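Local coordinates for cytochrome P450 (Bacillus megaterium, PDB 5L92), which binds heme and the steroid corticosterone and probably acts as a monooxygenase that hydroxylates steroids, at residues A[19-23]-A[384-389]; A[256-262]-A[375-379]; A[76-80]-A[191-195]. One frame throughout, in Å; residues are numbered along the deposited sequence.

Interaction 1 of 3, residues A[19-23]-A[384-389]; sequences KEERF and LKPIES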
ATOM      1  N   LYS A  19      12.034  11.420  13.638  1.00 63.18           N
ATOM      2  CA  LYS A  19      11.890  10.492  12.528  1.00 58.29           C
ATOM      3  C   LYS A  19      11.850   9.063  13.039  1.00 55.00           C
ATOM      4  O   LYS A  19      10.970   8.274  12.667  1.00 49.11           O
ATOM      5  CB  LYS A  19      13.047  10.700  11.554  1.00 53.68           C
ATOM      6  CG  LYS A  19      12.933  12.006  10.802  1.00 52.68           C
ATOM      7  CD  LYS A  19      14.190  12.317  10.023  1.00 53.97           C
ATOM      8  CE  LYS A  19      13.870  13.157   8.783  1.00 59.57           C
ATOM      9  NZ  LYS A  19      13.279  14.492   9.087  1.00 64.64           N
ATOM     10  N   GLU A  20      12.771   8.740  13.947  1.00 56.43           N
ATOM     11  CA  GLU A  20      12.942   7.374  14.425  1.00 55.37           C
ATOM     12  C   GLU A  20      11.716   6.904  15.193  1.00 52.25           C
ATOM     13  O   GLU A  20      11.327   5.734  15.095  1.00 45.52           O
ATOM     14  CB  GLU A  20      14.191   7.267  15.309  1.00 59.24           C
ATOM     15  CG  GLU A  20      15.523   7.623  14.612  1.00 67.85           C
ATOM     16  CD  GLU A  20      15.619   9.102  14.160  1.00 70.16           C
ATOM     17  OE1 GLU A  20      15.384  10.015  15.002  1.00 67.80           O
ATOM     18  OE2 GLU A  20      15.895   9.345  12.955  1.00 64.36           O
ATOM     19  N   GLU A  21      11.081   7.797  15.954  1.00 56.83           N
ATOM     20  CA  GLU A  21       9.851   7.413  16.641  1.00 53.90           C
ATOM     21  C   GLU A  21       8.705   7.233  15.650  1.00 47.61           C
ATOM     22  O   GLU A  21       7.971   6.244  15.724  1.00 41.62           O
ATOM     23  CB  GLU A  21       9.514   8.432  17.737  1.00 59.18           C
ATOM     24  CG  GLU A  21      10.401   8.223  18.972  1.00 62.00           C
ATOM     25  CD  GLU A  21      10.458   9.413  19.930  1.00 73.86           C
ATOM     26  OE1 GLU A  21      10.012  10.528  19.556  1.00 72.13           O
ATOM     27  OE2 GLU A  21      10.961   9.219  21.067  1.00 64.94           O
ATOM     28  N   ARG A  22       8.560   8.153  14.688  1.00 51.26           N
ATOM     29  CA  ARG A  22       7.572   7.976  13.619  1.00 48.95           C
ATOM     30  C   ARG A  22       7.733   6.645  12.881  1.00 39.58           C
ATOM     31  O   ARG A  22       6.747   6.007  12.505  1.00 36.38           O
ATOM     32  CB  ARG A  22       7.674   9.122  12.608  1.00 55.29           C
ATOM     33  CG  ARG A  22       7.338  10.494  13.160  1.00 64.46           C
ATOM     34  CD  ARG A  22       7.727  11.603  12.174  1.00 71.32           C
ATOM     35  NE  ARG A  22       6.571  12.154  11.473  1.00 71.42           N
ATOM     36  CZ  ARG A  22       6.179  11.832  10.241  1.00 68.37           C
ATOM     37  NH1 ARG A  22       6.855  10.917   9.507  1.00 53.34           N
ATOM     38  NH2 ARG A  22       5.086  12.441   9.743  1.00 56.00           N
ATOM     39  N   PHE A  23       8.959   6.232  12.608  1.00 38.02           N
ATOM     40  CA  PHE A  23       9.123   4.972  11.906  1.00 35.24           C
ATOM     41  C   PHE A  23       9.057   3.767  12.830  1.00 33.05           C
ATOM     42  O   PHE A  23       9.116   2.635  12.353  1.00 30.46           O
ATOM     43  CB  PHE A  23      10.446   4.961  11.148  1.00 34.53           C
ATOM     44  CG  PHE A  23      10.511   3.944  10.044  1.00 32.60           C
ATOM     45  CD1 PHE A  23       9.588   3.954   9.017  1.00 31.55           C
ATOM     46  CD2 PHE A  23      11.517   3.010  10.015  1.00 32.52           C
ATOM     47  CE1 PHE A  23       9.654   3.002   7.961  1.00 30.80           C
ATOM     48  CE2 PHE A  23      11.602   2.068   8.972  1.00 32.57           C
ATOM     49  CZ  PHE A  23      10.662   2.083   7.938  1.00 31.46           C
ATOM     50  N   LEU A 384      17.809   7.880   7.868  1.00 32.92           N
ATOM     51  CA  LEU A 384      16.432   7.419   8.023  1.00 32.42           C
ATOM     52  C   LEU A 384      15.483   8.572   7.679  1.00 33.41           C
ATOM     53  O   LEU A 384      15.468   9.610   8.360  1.00 34.93           O
ATOM     54  CB  LEU A 384      16.209   6.913   9.451  1.00 32.29           C
ATOM     55  CG  LEU A 384      14.854   6.289   9.719  1.00 33.19           C
ATOM     56  CD1 LEU A 384      14.766   4.922   9.091  1.00 32.37           C
ATOM     57  CD2 LEU A 384      14.542   6.243  11.210  1.00 38.56           C
ATOM     58  N   LYS A 385      14.691   8.407   6.625  1.00 31.34           N
ATOM     59  CA  LYS A 385      13.765   9.456   6.176  1.00 32.80           C
ATOM     60  C   LYS A 385      12.383   8.864   5.939  1.00 31.73           C
ATOM     61  O   LYS A 385      12.007   8.585   4.792  1.00 30.99           O
ATOM     62  CB  LYS A 385      14.282  10.156   4.919  1.00 34.65           C
ATOM     63  CG  LYS A 385      15.692  10.697   5.073  1.00 36.27           C
ATOM     64  CD  LYS A 385      16.031  11.580   3.908  1.00 39.99           C
ATOM     65  CE  LYS A 385      17.468  11.997   3.910  1.00 43.23           C
ATOM     66  NZ  LYS A 385      17.855  12.505   2.564  1.00 47.51           N
ATOM     67  N   PRO A 386      11.583   8.716   6.999  1.00 31.27           N
ATOM     68  CA  PRO A 386      10.243   8.142   6.844  1.00 31.73           C
ATOM     69  C   PRO A 386       9.331   9.029   6.014  1.00 31.72           C
ATOM     70  O   PRO A 386       9.346  10.249   6.130  1.00 31.35           O
ATOM     71  CB  PRO A 386       9.725   8.034   8.278  1.00 32.57           C
ATOM     72  CG  PRO A 386      10.892   8.345   9.162  1.00 35.80           C
ATOM     73  CD  PRO A 386      11.816   9.183   8.373  1.00 34.80           C
ATOM     74  N   ILE A 387       8.496   8.391   5.199  1.00 31.60           N
ATOM     75  CA  ILE A 387       7.487   9.139   4.464  1.00 32.06           C
ATOM     76  C   ILE A 387       6.553   9.842   5.452  1.00 32.05           C
ATOM     77  O   ILE A 387       6.154   9.271   6.476  1.00 30.84           O
ATOM     78  CB  ILE A 387       6.710   8.200   3.532  1.00 32.31           C
ATOM     79  CG1 ILE A 387       7.662   7.589   2.479  1.00 30.91           C
ATOM     80  CG2 ILE A 387       5.565   8.983   2.845  1.00 31.81           C
ATOM     81  CD1 ILE A 387       7.242   6.196   1.915  1.00 29.88           C
ATOM     82  N   GLU A 388       6.214  11.091   5.145  1.00 33.48           N
ATOM     83  CA  GLU A 388       5.307  11.888   5.970  1.00 37.77           C
ATOM     84  C   GLU A 388       3.884  11.560   5.531  1.00 34.91           C
ATOM     85  O   GLU A 388       3.300  12.224   4.670  1.00 33.54           O
ATOM     86  CB  GLU A 388       5.645  13.373   5.844  1.00 41.91           C
ATOM     87  CG  GLU A 388       5.000  14.247   6.896  1.00 56.21           C
ATOM     88  CD  GLU A 388       5.742  15.562   7.099  1.00 65.89           C
ATOM     89  OE1 GLU A 388       5.600  16.466   6.239  1.00 59.69           O
ATOM     90  OE2 GLU A 388       6.473  15.682   8.116  1.00 64.38           O
ATOM     91  N   SER A 389       3.311  10.526   6.139  1.00 33.76           N
ATOM     92  CA  SER A 389       2.028  10.023   5.685  1.00 32.65           C
ATOM     93  C   SER A 389       1.436   9.163   6.779  1.00 32.95           C
ATOM     94  O   SER A 389       2.164   8.500   7.513  1.00 31.99           O
ATOM     95  CB  SER A 389       2.199   9.206   4.378  1.00 32.59           C
ATOM     96  OG  SER A 389       1.020   8.527   3.994  1.00 32.79           O
TER
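P386 lays its pyrrolidine ring against the short N-terminal helix 19-22, where the cytochrome P450 fold brings the start of the chain onto the irregular loop between strands 377-378 and 399-401. The ring crosses K19 at about a right angle: P386 CD lies 3.7 Å from K19 CB, while P386 CG sits 3.5 Å from K19 O, the carbonyl that accepts a hydrogen bond from F23 N. K19 CD also runs past the carbonyl of L384, a contact of carbon with oxygen. F23, the buried residue here, carries the apolar packing. Its CB packs on P386 CG, and L384 CD1 comes obliquely to its ring, 3.9 Å from F23 CD2. L384 CG stands anti to the backbone N (chi1 -175°), which carries it toward helix 19-22, where the two methyls divide: CD1 to F23, CD2 to E20, 3.8 Å from E20 CG. Beyond the segments, F23 stacks with Y393 and meets Y256 of helix 247-260 edge-to-face. R22 reaches the far end of segment 384-389. Its guanidinium has I387 O in plane at its edge, 3.5 Å from R22 NH1. E388 OE2 lies over one face, where no N-H points, so the long pair (3.9 Å, R22 NH2 to E388 OE2) is one of charge only; the planes are 68° apart. R22 NH2 comes closer to the aliphatic part of that side chain, 3.4 Å from E388 CG.

Interaction 2 of 3, residues A[256-262]-A[375-379]; sequences YCLMEDK and QMDWS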
ATOM      1  N   TYR A 256      15.316  -2.877   4.438  1.00 23.87           N
ATOM      2  CA  TYR A 256      15.562  -2.269   5.741  1.00 25.24           C
ATOM      3  C   TYR A 256      15.602  -3.325   6.836  1.00 25.50           C
ATOM      4  O   TYR A 256      16.488  -3.301   7.691  1.00 25.63           O
ATOM      5  CB  TYR A 256      14.523  -1.195   6.061  1.00 25.44           C
ATOM      6  CG  TYR A 256      14.892  -0.447   7.319  1.00 27.74           C
ATOM      7  CD1 TYR A 256      14.470  -0.893   8.565  1.00 28.92           C
ATOM      8  CD2 TYR A 256      15.704   0.672   7.257  1.00 28.74           C
ATOM      9  CE1 TYR A 256      14.823  -0.229   9.712  1.00 31.51           C
ATOM     10  CE2 TYR A 256      16.071   1.325   8.375  1.00 31.11           C
ATOM     11  CZ  TYR A 256      15.624   0.875   9.617  1.00 32.06           C
ATOM     12  OH  TYR A 256      16.001   1.529  10.744  1.00 33.84           O
ATOM     13  N   CYS A 257      14.662  -4.267   6.820  1.00 25.04           N
ATOM     14  CA  CYS A 257      14.620  -5.274   7.876  1.00 25.59           C
ATOM     15  C   CYS A 257      15.843  -6.192   7.819  1.00 25.21           C
ATOM     16  O   CYS A 257      16.385  -6.565   8.872  1.00 26.26           O
ATOM     17  CB  CYS A 257      13.349  -6.110   7.786  1.00 25.42           C
ATOM     18  SG  CYS A 257      11.797  -5.292   8.321  1.00 29.56           S
ATOM     19  N   LEU A 258      16.306  -6.545   6.603  1.00 24.04           N
ATOM     20  CA  LEU A 258      17.428  -7.465   6.456  1.00 24.74           C
ATOM     21  C   LEU A 258      18.742  -6.811   6.836  1.00 26.08           C
ATOM     22  O   LEU A 258      19.655  -7.490   7.331  1.00 25.78           O
ATOM     23  CB  LEU A 258      17.483  -8.029   5.021  1.00 24.03           C
ATOM     24  CG  LEU A 258      16.288  -8.881   4.623  1.00 24.49           C
ATOM     25  CD1 LEU A 258      16.342  -9.194   3.152  1.00 23.88           C
ATOM     26  CD2 LEU A 258      16.100 -10.167   5.420  1.00 26.01           C
ATOM     27  N   MET A 259      18.850  -5.502   6.633  1.00 25.42           N
ATOM     28  CA  MET A 259      20.010  -4.748   7.073  1.00 26.54           C
ATOM     29  C   MET A 259      19.996  -4.509   8.578  1.00 27.39           C
ATOM     30  O   MET A 259      21.057  -4.483   9.214  1.00 27.23           O
ATOM     31  CB  MET A 259      20.080  -3.423   6.328  1.00 27.14           C
ATOM     32  CG  MET A 259      20.306  -3.573   4.787  1.00 28.08           C
ATOM     33  SD  MET A 259      21.865  -4.315   4.293  1.00 28.33           S
ATOM     34  CE  MET A 259      21.356  -6.016   4.142  1.00 27.30           C
ATOM     35  N   GLU A 260      18.812  -4.293   9.149  1.00 27.02           N
ATOM     36  CA  GLU A 260      18.704  -4.149  10.591  1.00 29.31           C
ATOM     37  C   GLU A 260      19.155  -5.420  11.297  1.00 28.77           C
ATOM     38  O   GLU A 260      19.866  -5.346  12.295  1.00 27.66           O
ATOM     39  CB  GLU A 260      17.258  -3.813  10.974  1.00 31.31           C
ATOM     40  CG  GLU A 260      17.088  -3.333  12.384  1.00 39.94           C
ATOM     41  CD  GLU A 260      15.718  -2.659  12.590  1.00 44.24           C
ATOM     42  OE1 GLU A 260      14.697  -3.123  12.005  1.00 40.58           O
ATOM     43  OE2 GLU A 260      15.684  -1.641  13.298  1.00 43.68           O
ATOM     44  N   ASP A 261      18.727  -6.593  10.812  1.00 28.48           N
ATOM     45  CA  ASP A 261      19.060  -7.891  11.439  1.00 28.90           C
ATOM     46  C   ASP A 261      19.861  -8.758  10.470  1.00 27.99           C
ATOM     47  O   ASP A 261      19.307  -9.576   9.716  1.00 28.24           O
ATOM     48  CB  ASP A 261      17.827  -8.665  11.900  1.00 30.11           C
ATOM     49  CG  ASP A 261      18.195 -10.031  12.460  1.00 30.36           C
ATOM     50  OD1 ASP A 261      19.376 -10.211  12.812  1.00 29.38           O
ATOM     51  OD2 ASP A 261      17.310 -10.904  12.574  1.00 32.73           O
ATOM     52  N   LYS A 262      21.180  -8.620  10.542  1.00 27.82           N
ATOM     53  CA  LYS A 262      22.044  -9.362   9.636  1.00 29.37           C
ATOM     54  C   LYS A 262      21.959 -10.865   9.834  1.00 29.53           C
ATOM     55  O   LYS A 262      22.220 -11.607   8.878  1.00 28.72           O
ATOM     56  CB  LYS A 262      23.486  -8.877   9.786  1.00 29.76           C
ATOM     57  CG  LYS A 262      23.645  -7.431   9.383  1.00 29.31           C
ATOM     58  CD  LYS A 262      23.227  -7.229   7.944  1.00 31.81           C
ATOM     59  CE  LYS A 262      23.991  -6.069   7.321  1.00 34.50           C
ATOM     60  NZ  LYS A 262      23.951  -4.859   8.227  1.00 32.40           N
ATOM     61  N   GLN A 375      26.830  -8.892  -0.029  1.00 34.75           N
ATOM     62  CA  GLN A 375      27.557  -8.203   0.977  1.00 35.30           C
ATOM     63  C   GLN A 375      27.080  -6.769   1.146  1.00 32.85           C
ATOM     64  O   GLN A 375      27.752  -5.975   1.734  1.00 31.67           O
ATOM     65  CB  GLN A 375      29.036  -8.261   0.676  1.00 36.80           C
ATOM     66  CG  GLN A 375      29.613  -9.645   0.578  1.00 40.07           C
ATOM     67  CD  GLN A 375      29.182 -10.536   1.712  1.00 57.24           C
ATOM     68  OE1 GLN A 375      29.388 -10.223   2.880  1.00 57.25           O
ATOM     69  NE2 GLN A 375      28.566 -11.640   1.381  1.00 47.89           N
ATOM     70  N   MET A 376      25.904  -6.466   0.643  1.00 32.55           N
ATOM     71  CA  MET A 376      25.342  -5.147   0.762  1.00 32.44           C
ATOM     72  C   MET A 376      25.152  -4.676   2.208  1.00 29.23           C
ATOM     73  O   MET A 376      24.911  -5.442   3.084  1.00 29.59           O
ATOM     74  CB  MET A 376      24.032  -5.025  -0.033  1.00 32.35           C
ATOM     75  CG  MET A 376      22.754  -5.398   0.678  1.00 31.78           C
ATOM     76  SD  MET A 376      21.244  -5.174  -0.267  1.00 36.94           S
ATOM     77  CE  MET A 376      20.951  -6.799  -0.761  1.00 33.76           C
ATOM     78  N   ASP A 377      25.291  -3.388   2.415  1.00 29.83           N
ATOM     79  CA  ASP A 377      25.111  -2.791   3.716  1.00 30.62           C
ATOM     80  C   ASP A 377      24.786  -1.323   3.571  1.00 30.70           C
ATOM     81  O   ASP A 377      24.843  -0.779   2.506  1.00 29.27           O
ATOM     82  CB  ASP A 377      26.343  -3.019   4.583  1.00 31.48           C
ATOM     83  CG  ASP A 377      26.037  -3.037   6.091  1.00 34.78           C
ATOM     84  OD1 ASP A 377      24.920  -2.873   6.514  1.00 33.11           O
ATOM     85  OD2 ASP A 377      26.949  -3.213   6.851  1.00 37.16           O
ATOM     86  N   TRP A 378      24.422  -0.702   4.670  1.00 29.80           N
ATOM     87  CA  TRP A 378      24.111   0.687   4.662  1.00 29.49           C
ATOM     88  C   TRP A 378      25.272   1.454   4.080  1.00 29.52           C
ATOM     89  O   TRP A 378      26.386   1.167   4.357  1.00 29.62           O
ATOM     90  CB  TRP A 378      23.870   1.228   6.065  1.00 31.74           C
ATOM     91  CG  TRP A 378      23.158   0.390   7.017  1.00 32.08           C
ATOM     92  CD1 TRP A 378      23.702  -0.324   7.980  1.00 34.03           C
ATOM     93  CD2 TRP A 378      21.759   0.231   7.145  1.00 31.13           C
ATOM     94  NE1 TRP A 378      22.765  -0.952   8.687  1.00 33.23           N
ATOM     95  CE2 TRP A 378      21.546  -0.616   8.199  1.00 30.72           C
ATOM     96  CE3 TRP A 378      20.669   0.719   6.464  1.00 30.24           C
ATOM     97  CZ2 TRP A 378      20.301  -0.996   8.585  1.00 29.10           C
ATOM     98  CZ3 TRP A 378      19.465   0.348   6.840  1.00 29.41           C
ATOM     99  CH2 TRP A 378      19.270  -0.493   7.890  1.00 29.77           C
ATOM    100  N   SER A 379      24.991   2.451   3.284  1.00 29.52           N
ATOM    101  CA  SER A 379      26.028   3.283   2.756  1.00 30.84           C
ATOM    102  C   SER A 379      26.396   4.302   3.806  1.00 30.63           C
ATOM    103  O   SER A 379      25.628   4.583   4.660  1.00 28.85           O
ATOM    104  CB  SER A 379      25.571   3.914   1.461  1.00 32.59           C
ATOM    105  OG  SER A 379      25.591   5.300   1.464  1.00 42.52           O
TER
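K262 NZ holds the polar side of this contact, giving hydrogen bonds to both segments. One goes to D377 OD1 at 2.8 Å, a salt bridge that reaches the carboxylate from above, 47° out of its plane. The other returns to K262's own side of the contact: NZ meets M259 O, 3.1 Å away, in the carbonyl plane and on a lone pair. Bends at chi2 and chi4 curl the lysine back to that carbonyl, near the C-terminal end of helix 247-260. D377 OD1 takes a second, weak bond from W378 N, so one carboxylate oxygen serves a side-chain and a backbone donor. E260 turns away from strand 377-378, and its OE1 is satisfied by a salt bridge with R286; D261 caps the start of helix 262-270.

Beside these bonds the indole of W378 lies on the helix. M259 CB stands over its six-membered ring, 3.3 Å from W378 CZ2, a CH-pi contact offset toward the rim, and the sulfur hovers farther off above the five-membered ring as a Met-aromatic contact. M259 SD also comes 3.5 Å from M376 O. The far edge of the indole points at the face of Y256 in an offset edge-to-face pair, planes at 64°, with W378 CH2 3.7 Å from Y256 CE2. The contact thus joins the end of the helix to the edge strand of the small antiparallel sheet. Two acceptors, D377 OD1 and M259 O, hold K262 NZ, which probably restrains the lysine's rotation and ties the helix end to the strand.

Interaction 3 of 3, residues A[76-80]-A[191-195]; sequences RQTAL and NDELE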
ATOM      1  N   ARG A  76     -17.818  18.162  -2.884  1.00 53.86           N
ATOM      2  CA  ARG A  76     -18.041  17.423  -4.119  1.00 51.89           C
ATOM      3  C   ARG A  76     -17.258  16.147  -4.236  1.00 51.51           C
ATOM      4  O   ARG A  76     -16.062  16.196  -4.301  1.00 51.57           O
ATOM      5  CB  ARG A  76     -17.691  18.267  -5.338  1.00 52.29           C
ATOM      6  CG  ARG A  76     -16.244  18.781  -5.418  1.00 52.39           C
ATOM      7  CD  ARG A  76     -15.937  19.537  -6.709  1.00 54.28           C
ATOM      8  NE  ARG A  76     -14.530  19.973  -6.771  1.00 56.05           N
ATOM      9  CZ  ARG A  76     -14.022  20.698  -7.762  1.00 55.37           C
ATOM     10  NH1 ARG A  76     -14.814  21.082  -8.751  1.00 55.22           N
ATOM     11  NH2 ARG A  76     -12.731  21.031  -7.775  1.00 55.63           N
ATOM     12  N   GLN A  77     -17.946  15.019  -4.304  1.00 50.73           N
ATOM     13  CA  GLN A  77     -17.311  13.710  -4.490  1.00 49.04           C
ATOM     14  C   GLN A  77     -16.353  13.628  -5.680  1.00 46.19           C
ATOM     15  O   GLN A  77     -16.493  14.312  -6.643  1.00 46.32           O
ATOM     16  CB  GLN A  77     -18.371  12.633  -4.611  1.00 50.12           C
ATOM     17  CG  GLN A  77     -17.818  11.231  -4.593  1.00 48.44           C
ATOM     18  CD  GLN A  77     -17.186  10.887  -3.265  1.00 50.87           C
ATOM     19  OE1 GLN A  77     -16.015  11.121  -3.050  1.00 49.42           O
ATOM     20  NE2 GLN A  77     -17.977  10.343  -2.365  1.00 52.98           N
ATOM     21  N   THR A  78     -15.367  12.777  -5.575  1.00 45.65           N
ATOM     22  CA  THR A  78     -14.358  12.601  -6.588  1.00 42.36           C
ATOM     23  C   THR A  78     -14.509  11.292  -7.330  1.00 40.89           C
ATOM     24  O   THR A  78     -15.266  10.463  -6.937  1.00 39.55           O
ATOM     25  CB  THR A  78     -12.979  12.602  -5.942  1.00 42.85           C
ATOM     26  OG1 THR A  78     -12.859  11.498  -5.065  1.00 39.91           O
ATOM     27  CG2 THR A  78     -12.762  13.827  -5.168  1.00 42.37           C
ATOM     28  N   ALA A  79     -13.781  11.124  -8.411  1.00 40.25           N
ATOM     29  CA  ALA A  79     -13.814   9.900  -9.168  1.00 37.95           C
ATOM     30  C   ALA A  79     -13.264   8.825  -8.250  1.00 36.28           C
ATOM     31  O   ALA A  79     -13.759   7.741  -8.229  1.00 35.21           O
ATOM     32  CB  ALA A  79     -13.020  10.001 -10.438  1.00 37.49           C
ATOM     33  N   LEU A  80     -12.260   9.179  -7.466  1.00 37.99           N
ATOM     34  CA  LEU A  80     -11.730   8.247  -6.464  1.00 38.61           C
ATOM     35  C   LEU A  80     -12.808   7.795  -5.483  1.00 37.28           C
ATOM     36  O   LEU A  80     -12.828   6.627  -5.068  1.00 35.39           O
ATOM     37  CB  LEU A  80     -10.573   8.886  -5.706  1.00 38.99           C
ATOM     38  CG  LEU A  80      -9.151   8.520  -6.128  1.00 39.87           C
ATOM     39  CD1 LEU A  80      -8.189   9.282  -5.202  1.00 39.88           C
ATOM     40  CD2 LEU A  80      -8.885   6.970  -6.091  1.00 37.72           C
ATOM     41  N   ASN A 191      -6.431  15.516  -7.427  1.00 32.09           N
ATOM     42  CA  ASN A 191      -7.570  14.721  -7.885  1.00 33.11           C
ATOM     43  C   ASN A 191      -8.088  15.224  -9.222  1.00 34.24           C
ATOM     44  O   ASN A 191      -8.320  14.440 -10.141  1.00 32.05           O
ATOM     45  CB  ASN A 191      -8.718  14.778  -6.874  1.00 34.13           C
ATOM     46  CG  ASN A 191      -8.599  13.758  -5.805  1.00 36.12           C
ATOM     47  OD1 ASN A 191      -8.913  12.584  -6.023  1.00 39.36           O
ATOM     48  ND2 ASN A 191      -8.185  14.189  -4.621  1.00 33.60           N
ATOM     49  N   ASP A 192      -8.308  16.538  -9.323  1.00 34.52           N
ATOM     50  CA  ASP A 192      -8.816  17.146 -10.555  1.00 37.91           C
ATOM     51  C   ASP A 192      -7.939  16.811 -11.744  1.00 35.72           C
ATOM     52  O   ASP A 192      -8.428  16.364 -12.787  1.00 35.04           O
ATOM     53  CB  ASP A 192      -8.899  18.667 -10.396  1.00 42.68           C
ATOM     54  CG  ASP A 192     -10.328  19.168 -10.181  1.00 60.52           C
ATOM     55  OD1 ASP A 192     -11.157  18.445  -9.563  1.00 51.85           O
ATOM     56  OD2 ASP A 192     -10.616  20.300 -10.641  1.00 65.78           O
ATOM     57  N   GLU A 193      -6.645  17.082 -11.613  1.00 33.81           N
ATOM     58  CA  GLU A 193      -5.669  16.854 -12.681  1.00 34.35           C
ATOM     59  C   GLU A 193      -5.527  15.367 -13.015  1.00 33.18           C
ATOM     60  O   GLU A 193      -5.452  14.988 -14.194  1.00 32.72           O
ATOM     61  CB  GLU A 193      -4.323  17.439 -12.250  1.00 35.67           C
ATOM     62  CG  GLU A 193      -4.250  18.987 -12.308  1.00 39.51           C
ATOM     63  CD  GLU A 193      -2.965  19.541 -11.697  1.00 42.66           C
ATOM     64  OE1 GLU A 193      -2.189  18.752 -11.118  1.00 40.45           O
ATOM     65  OE2 GLU A 193      -2.724  20.763 -11.793  1.00 47.08           O
ATOM     66  N   LEU A 194      -5.525  14.506 -11.992  1.00 32.56           N
ATOM     67  CA  LEU A 194      -5.574  13.064 -12.239  1.00 31.68           C
ATOM     68  C   LEU A 194      -6.821  12.686 -13.033  1.00 31.58           C
ATOM     69  O   LEU A 194      -6.751  11.935 -14.004  1.00 30.89           O
ATOM     70  CB  LEU A 194      -5.561  12.294 -10.928  1.00 30.87           C
ATOM     71  CG  LEU A 194      -4.257  12.007 -10.184  1.00 30.80           C
ATOM     72  CD1 LEU A 194      -4.569  11.526  -8.743  1.00 29.96           C
ATOM     73  CD2 LEU A 194      -3.508  10.968 -10.949  1.00 30.13           C
ATOM     74  N   GLU A 195      -7.987  13.126 -12.574  1.00 31.73           N
ATOM     75  CA  GLU A 195      -9.216  12.862 -13.320  1.00 32.28           C
ATOM     76  C   GLU A 195      -9.116  13.343 -14.759  1.00 31.73           C
ATOM     77  O   GLU A 195      -9.390  12.583 -15.692  1.00 31.27           O
ATOM     78  CB  GLU A 195     -10.402  13.513 -12.614  1.00 33.79           C
ATOM     79  CG  GLU A 195     -10.746  12.763 -11.355  1.00 34.12           C
ATOM     80  CD  GLU A 195     -11.792  13.454 -10.566  1.00 37.33           C
ATOM     81  OE1 GLU A 195     -12.559  14.193 -11.207  1.00 39.14           O
ATOM     82  OE2 GLU A 195     -11.846  13.269  -9.321  1.00 37.53           O
TER
HETATM   83  O   HOH W   1     -10.512  11.329  -7.786  1.00 37.20           O
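E195 OE2 is gripped twice: A79 N donates to it at 3.0 Å in a nearly straight bond (175°), and a bridging water donates to it at 2.8 Å. The amide comes from well above the carboxylate plane, 64° out of it. E195 runs extended beyond CG, which carries its carboxylate from the long helix 177-207, the G helix of the P450 fold, to the loop between the B and C helices. The same water accepts from L80 N at 2.8 Å and donates to N191 OD1 at 2.7 Å, so two successive loop amides are tied to one turn of helix. N191 ND2 bonds back to K187 O. Next to this network L80 CD1 lies 3.5 Å from N191 OD1, and L80 also touches the bound corticosterone. At the outer end D192 OD1 sits over one face of the R76 guanidinium, 3.5 Å from R76 NH2, with no N-H aimed at it. An alanine in place of E195 is likely to leave A79 N without its acceptor and the water without one of its three partners. A carboxylate and a water thus hold two successive amides beside L80, which is consistent with a fixed course for the loop where it touches the steroid.

From the N terminus, helix 19-22 opens the widest loop, which interaction 1 closes only at 384-389, near the end of the chain. Interactions 3 and 2 nest inside it in series. The chain passes 76-80, and interaction 3 closes at 191-195, joining the loop before helix 91-97 to helix 177-207. After that, helix 247-260 opens interaction 2, closed at 375-379 on the edge strand of the small sheet. Interactions 1 and 2 touch through Y256, whose ring meets F23 and L384, forming one continuous patch. Interaction 3 stands apart, its centre about 40 Å from that of interaction 2, on the opposite side of the chain's centre.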